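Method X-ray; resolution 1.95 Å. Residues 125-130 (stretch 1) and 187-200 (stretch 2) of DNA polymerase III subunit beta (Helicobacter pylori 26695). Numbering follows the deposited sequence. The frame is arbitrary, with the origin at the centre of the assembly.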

ATOM      1  N   PRO A 125     -30.773  15.947 -22.805  1.00 39.89           N
ATOM      2  CA  PRO A 125     -29.418  16.002 -23.370  1.00 41.23           C
ATOM      3  C   PRO A 125     -29.349  16.947 -24.564  1.00 41.25           C
ATOM      4  O   PRO A 125     -30.311  17.024 -25.333  1.00 48.82           O
ATOM      5  CB  PRO A 125     -29.169  14.559 -23.834  1.00 44.15           C
ATOM      6  CG  PRO A 125     -30.281  13.719 -23.196  1.00 48.60           C
ATOM      7  CD  PRO A 125     -31.440  14.661 -23.075  1.00 39.82           C
ATOM      8  N   LYS A 126     -28.240  17.669 -24.699  1.00 39.82           N
ATOM      9  CA  LYS A 126     -27.990  18.498 -25.875  1.00 40.60           C
ATOM     10  C   LYS A 126     -27.012  17.756 -26.761  1.00 39.88           C
ATOM     11  O   LYS A 126     -26.912  18.008 -27.958  1.00 41.07           O
ATOM     12  CB  LYS A 126     -27.374  19.838 -25.478  1.00 45.57           C
ATOM     13  CG  LYS A 126     -28.281  20.727 -24.658  1.00 58.60           C
ATOM     14  CD  LYS A 126     -27.737  22.146 -24.595  1.00 65.16           C
ATOM     15  CE  LYS A 126     -28.713  23.076 -23.893  1.00 68.43           C
ATOM     16  NZ  LYS A 126     -28.509  24.496 -24.291  1.00 71.93           N
ATOM     17  N   VAL A 127     -26.268  16.851 -26.149  1.00 38.65           N
ATOM     18  CA  VAL A 127     -25.321  16.045 -26.896  1.00 37.95           C
ATOM     19  C   VAL A 127     -25.294  14.647 -26.315  1.00 39.47           C
ATOM     20  O   VAL A 127     -25.422  14.463 -25.100  1.00 36.57           O
ATOM     21  CB  VAL A 127     -23.906  16.669 -26.897  1.00 37.36           C
ATOM     22  CG1 VAL A 127     -23.383  16.803 -25.477  1.00 38.69           C
ATOM     23  CG2 VAL A 127     -22.938  15.835 -27.739  1.00 36.71           C
ATOM     24  N   SER A 128     -25.168  13.655 -27.184  1.00 36.94           N
ATOM     25  CA  SER A 128     -25.091  12.289 -26.707  1.00 37.25           C
ATOM     26  C   SER A 128     -24.247  11.463 -27.655  1.00 35.82           C
ATOM     27  O   SER A 128     -24.260  11.684 -28.870  1.00 36.45           O
ATOM     28  CB  SER A 128     -26.479  11.673 -26.591  1.00 42.46           C
ATOM     29  OG  SER A 128     -26.933  11.230 -27.850  1.00 53.85           O
ATOM     30  N   ILE A 129     -23.505  10.523 -27.082  1.00 34.86           N
ATOM     31  CA  ILE A 129     -22.805   9.513 -27.850  1.00 35.22           C
ATOM     32  C   ILE A 129     -22.980   8.135 -27.215  1.00 38.49           C
ATOM     33  O   ILE A 129     -23.234   8.009 -26.007  1.00 34.15           O
ATOM     34  CB  ILE A 129     -21.308   9.830 -27.977  1.00 33.81           C
ATOM     35  CG1 ILE A 129     -20.686  10.059 -26.599  1.00 32.96           C
ATOM     36  CG2 ILE A 129     -21.084  11.046 -28.863  1.00 40.04           C
ATOM     37  CD1 ILE A 129     -19.156  10.019 -26.634  1.00 36.23           C
ATOM     38  N   GLU A 130     -22.860   7.112 -28.052  1.00 34.24           N
ATOM     39  CA  GLU A 130     -22.850   5.734 -27.609  1.00 36.16           C
ATOM     40  C   GLU A 130     -21.414   5.286 -27.788  1.00 37.38           C
ATOM     41  O   GLU A 130     -20.836   5.474 -28.860  1.00 41.34           O
ATOM     42  CB  GLU A 130     -23.789   4.887 -28.479  1.00 44.91           C
ATOM     43  CG  GLU A 130     -24.942   4.216 -27.721  1.00 65.45           C
ATOM     44  CD  GLU A 130     -26.019   5.195 -27.253  1.00 79.11           C
ATOM     45  OE1 GLU A 130     -25.854   6.418 -27.459  1.00 87.14           O
ATOM     46  OE2 GLU A 130     -27.036   4.743 -26.677  1.00 77.19           O
ATOM     47  N   LYS A 187     -14.679   9.514 -36.453  1.00 41.53           N
ATOM     48  CA  LYS A 187     -15.740   8.567 -36.786  1.00 47.71           C
ATOM     49  C   LYS A 187     -16.548   8.176 -35.552  1.00 50.56           C
ATOM     50  O   LYS A 187     -16.818   6.997 -35.297  1.00 55.26           O
ATOM     51  CB  LYS A 187     -15.165   7.347 -37.518  1.00 44.58           C
ATOM     52  CG  LYS A 187     -14.149   7.752 -38.582  1.00 46.15           C
ATOM     53  CD  LYS A 187     -13.999   6.720 -39.689  1.00 56.18           C
ATOM     54  CE  LYS A 187     -13.153   7.284 -40.832  1.00 60.63           C
ATOM     55  NZ  LYS A 187     -12.971   6.336 -41.971  1.00 64.25           N
ATOM     56  N   ILE A 188     -16.912   9.197 -34.784  1.00 43.81           N
ATOM     57  CA  ILE A 188     -17.760   9.032 -33.620  1.00 44.22           C
ATOM     58  C   ILE A 188     -19.139   9.541 -34.001  1.00 38.95           C
ATOM     59  O   ILE A 188     -19.274  10.688 -34.434  1.00 39.39           O
ATOM     60  CB  ILE A 188     -17.234   9.880 -32.454  1.00 47.75           C
ATOM     61  CG1 ILE A 188     -15.756   9.578 -32.229  1.00 55.17           C
ATOM     62  CG2 ILE A 188     -18.049   9.627 -31.189  1.00 47.01           C
ATOM     63  CD1 ILE A 188     -15.490   8.118 -31.909  1.00 59.70           C
ATOM     64  N   SER A 189     -20.158   8.692 -33.866  1.00 40.00           N
ATOM     65  CA  SER A 189     -21.522   9.120 -34.116  1.00 46.49           C
ATOM     66  C   SER A 189     -21.945  10.084 -33.010  1.00 45.24           C
ATOM     67  O   SER A 189     -22.251   9.663 -31.896  1.00 43.41           O
ATOM     68  CB  SER A 189     -22.476   7.924 -34.172  1.00 55.96           C
ATOM     69  OG  SER A 189     -22.197   7.101 -35.282  1.00 65.11           O
ATOM     70  N   ILE A 190     -21.949  11.376 -33.325  1.00 45.24           N
ATOM     71  CA  ILE A 190     -22.321  12.400 -32.355  1.00 44.48           C
ATOM     72  C   ILE A 190     -23.718  12.926 -32.629  1.00 43.56           C
ATOM     73  O   ILE A 190     -24.011  13.400 -33.734  1.00 46.29           O
ATOM     74  CB  ILE A 190     -21.321  13.576 -32.364  1.00 43.35           C
ATOM     75  CG1 ILE A 190     -19.939  13.092 -31.938  1.00 39.10           C
ATOM     76  CG2 ILE A 190     -21.804  14.716 -31.457  1.00 41.88           C
ATOM     77  CD1 ILE A 190     -18.877  14.196 -31.911  1.00 45.06           C
ATOM     78  N   HIS A 191     -24.587  12.833 -31.626  1.00 38.58           N
ATOM     79  CA  HIS A 191     -25.898  13.463 -31.714  1.00 41.39           C
ATOM     80  C   HIS A 191     -25.892  14.706 -30.840  1.00 47.70           C
ATOM     81  O   HIS A 191     -25.618  14.631 -29.642  1.00 48.44           O
ATOM     82  CB  HIS A 191     -27.004  12.495 -31.288  1.00 39.77           C
ATOM     83  CG  HIS A 191     -27.002  11.219 -32.061  1.00 49.94           C
ATOM     84  ND1 HIS A 191     -27.745  11.039 -33.210  1.00 56.58           N
ATOM     85  CD2 HIS A 191     -26.319  10.063 -31.871  1.00 51.80           C
ATOM     86  CE1 HIS A 191     -27.531   9.826 -33.685  1.00 59.11           C
ATOM     87  NE2 HIS A 191     -26.669   9.213 -32.893  1.00 56.80           N
ATOM     88  N   SER A 192     -26.173  15.852 -31.448  1.00 47.67           N
ATOM     89  CA  SER A 192     -26.035  17.125 -30.760  1.00 45.66           C
ATOM     90  C   SER A 192     -26.994  18.138 -31.351  1.00 48.24           C
ATOM     91  O   SER A 192     -27.273  18.109 -32.549  1.00 52.68           O
ATOM     92  CB  SER A 192     -24.592  17.631 -30.857  1.00 44.06           C
ATOM     93  OG  SER A 192     -24.442  18.868 -30.189  1.00 48.87           O
ATOM     94  N   THR A 193     -27.507  19.028 -30.511  1.00 44.74           N
ATOM     95  CA  THR A 193     -28.389  20.090 -30.986  1.00 55.11           C
ATOM     96  C   THR A 193     -27.571  21.250 -31.561  1.00 62.30           C
ATOM     97  O   THR A 193     -28.055  22.018 -32.391  1.00 68.67           O
ATOM     98  CB  THR A 193     -29.324  20.572 -29.864  1.00 53.88           C
ATOM     99  OG1 THR A 193     -28.540  20.956 -28.728  1.00 52.69           O
ATOM    100  CG2 THR A 193     -30.269  19.447 -29.448  1.00 44.46           C
ATOM    101  N   GLU A 194     -26.328  21.359 -31.108  1.00 65.83           N
ATOM    102  CA  GLU A 194     -25.404  22.383 -31.581  1.00 77.26           C
ATOM    103  C   GLU A 194     -24.304  21.760 -32.439  1.00 77.37           C
ATOM    104  O   GLU A 194     -23.961  20.586 -32.265  1.00 73.45           O
ATOM    105  CB  GLU A 194     -24.762  23.113 -30.395  1.00 87.66           C
ATOM    106  CG  GLU A 194     -25.375  24.469 -30.070  1.00 95.86           C
ATOM    107  CD  GLU A 194     -24.388  25.404 -29.384  1.00100.81           C
ATOM    108  OE1 GLU A 194     -23.642  24.941 -28.488  1.00 99.31           O
ATOM    109  OE2 GLU A 194     -24.348  26.598 -29.753  1.00102.41           O
ATOM    110  N   GLU A 195     -23.744  22.550 -33.353  1.00 77.06           N
ATOM    111  CA  GLU A 195     -22.637  22.088 -34.190  1.00 76.24           C
ATOM    112  C   GLU A 195     -21.398  21.781 -33.354  1.00 67.39           C
ATOM    113  O   GLU A 195     -20.709  20.777 -33.572  1.00 61.92           O
ATOM    114  CB  GLU A 195     -22.285  23.131 -35.253  1.00 84.65           C
ATOM    115  CG  GLU A 195     -22.961  22.930 -36.607  1.00 94.81           C
ATOM    116  CD  GLU A 195     -22.200  23.610 -37.735  1.00103.39           C
ATOM    117  OE1 GLU A 195     -21.186  24.281 -37.446  1.00104.37           O
ATOM    118  OE2 GLU A 195     -22.609  23.470 -38.908  1.00107.30           O
ATOM    119  N   ASP A 196     -21.105  22.665 -32.408  1.00 63.21           N
ATOM    120  CA  ASP A 196     -19.980  22.457 -31.507  1.00 66.59           C
ATOM    121  C   ASP A 196     -20.406  22.654 -30.058  1.00 60.52           C
ATOM    122  O   ASP A 196     -21.174  23.574 -29.736  1.00 63.49           O
ATOM    123  CB  ASP A 196     -18.803  23.367 -31.872  1.00 74.07           C
ATOM    124  CG  ASP A 196     -17.929  22.775 -32.968  1.00 83.97           C
ATOM    125  OD1 ASP A 196     -16.883  22.170 -32.637  1.00 85.46           O
ATOM    126  OD2 ASP A 196     -18.292  22.908 -34.158  1.00 88.52           O
ATOM    127  N   ILE A 197     -19.933  21.759 -29.193  1.00 44.53           N
ATOM    128  CA  ILE A 197     -20.250  21.833 -27.771  1.00 43.40           C
ATOM    129  C   ILE A 197     -19.103  21.261 -26.956  1.00 41.81           C
ATOM    130  O   ILE A 197     -18.521  20.225 -27.316  1.00 38.24           O
ATOM    131  CB  ILE A 197     -21.596  21.127 -27.421  1.00 48.39           C
ATOM    132  CG1 ILE A 197     -21.877  21.214 -25.916  1.00 52.41           C
ATOM    133  CG2 ILE A 197     -21.584  19.682 -27.880  1.00 47.36           C
ATOM    134  CD1 ILE A 197     -23.237  20.649 -25.494  1.00 53.81           C
ATOM    135  N   SER A 198     -18.759  21.948 -25.871  1.00 37.17           N
ATOM    136  CA  SER A 198     -17.629  21.529 -25.052  1.00 39.99           C
ATOM    137  C   SER A 198     -18.069  21.220 -23.634  1.00 44.66           C
ATOM    138  O   SER A 198     -18.776  22.013 -23.007  1.00 49.74           O
ATOM    139  CB  SER A 198     -16.544  22.604 -25.046  1.00 38.32           C
ATOM    140  OG  SER A 198     -15.864  22.627 -26.279  1.00 47.13           O
ATOM    141  N   CYS A 199     -17.653  20.063 -23.139  1.00 34.71           N
ATOM    142  CA  CYS A 199     -17.944  19.664 -21.768  1.00 39.60           C
ATOM    143  C   CYS A 199     -16.632  19.533 -21.012  1.00 38.49           C
ATOM    144  O   CYS A 199     -15.716  18.845 -21.474  1.00 36.01           O
ATOM    145  CB  CYS A 199     -18.676  18.319 -21.744  1.00 33.86           C
ATOM    146  SG  CYS A 199     -20.251  18.283 -22.645  1.00 46.99           S
ATOM    147  N   ILE A 200     -16.528  20.184 -19.855  1.00 33.72           N
ATOM    148  CA  ILE A 200     -15.341  20.011 -19.025  1.00 33.04           C
ATOM    149  C   ILE A 200     -15.687  19.196 -17.781  1.00 32.55           C
ATOM    150  O   ILE A 200     -16.418  19.682 -16.902  1.00 33.07           O
ATOM    151  CB  ILE A 200     -14.721  21.357 -18.580  1.00 33.66           C
ATOM    152  CG1 ILE A 200     -14.403  22.246 -19.779  1.00 34.25           C
ATOM    153  CG2 ILE A 200     -13.442  21.109 -17.799  1.00 32.99           C
ATOM    154  CD1 ILE A 200     -14.074  23.703 -19.396  1.00 38.09           C
TER
HETATM  155  O   HOH W   1     -23.732   7.726 -30.757  1.00 52.81           O

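The strand 127-130 lies against strand 190-192 of the same chain, and the two run antiparallel, at 161° between their directions. Ser-128 and His-191 form the hydrogen-bonded pair at the centre. Ser-128 N donates to His-191 O at 2.7 Å, and His-191 N donates to Ser-128 O at 3.0 Å. Both backbone amides and both carbonyls of this pair are therefore satisfied across the strands.

Val-127 and Ser-192 form the neighbouring non-hydrogen-bonded pair, with CA atoms 4.1 Å apart. The close approach brings CA-H groups to carbonyl oxygens: Val-127 CA is 3.1 Å from His-191 O, and Ser-192 CA is 3.1 Å from Lys-126 O. Each of these oxygens also accepts an amide hydrogen bond. For Lys-126 O the donor is Thr-193 N, at 2.8 Å, just past the end of the strand. Thr-193 OG1 adds a weak bond to the same oxygen at 3.5 Å.

At the other end a water bridges the strands. It accepts from Glu-130 N at 2.9 Å and donates to Ser-189 O at 2.7 Å. Both backbone groups are thus satisfied without a direct bond between them.

The side chains of Val-127, Ile-129, Ile-190 and Ser-192 share one face of the sheet. Val-127 CG2 meets Ile-190 CG2 at 4.0 Å, while Val-127 CG1 packs on Ile-197 CD1 at 3.8 Å. Ile-129 CG2 touches Ile-190 CG1 at 3.9 Å and Ile-188 CG2 at 4.1 Å. These are apolar contacts, and Val-127 and Ile-129 are buried. The Ser-192 hydroxyl is satisfied within its own stretch: OG donates to Glu-194 O at 2.7 Å.

Ser-128 and His-191 point to the other face. Their side chains meet through Ser-128 OG and His-191 CB, 3.7 Å apart, a contact without a hydrogen bond.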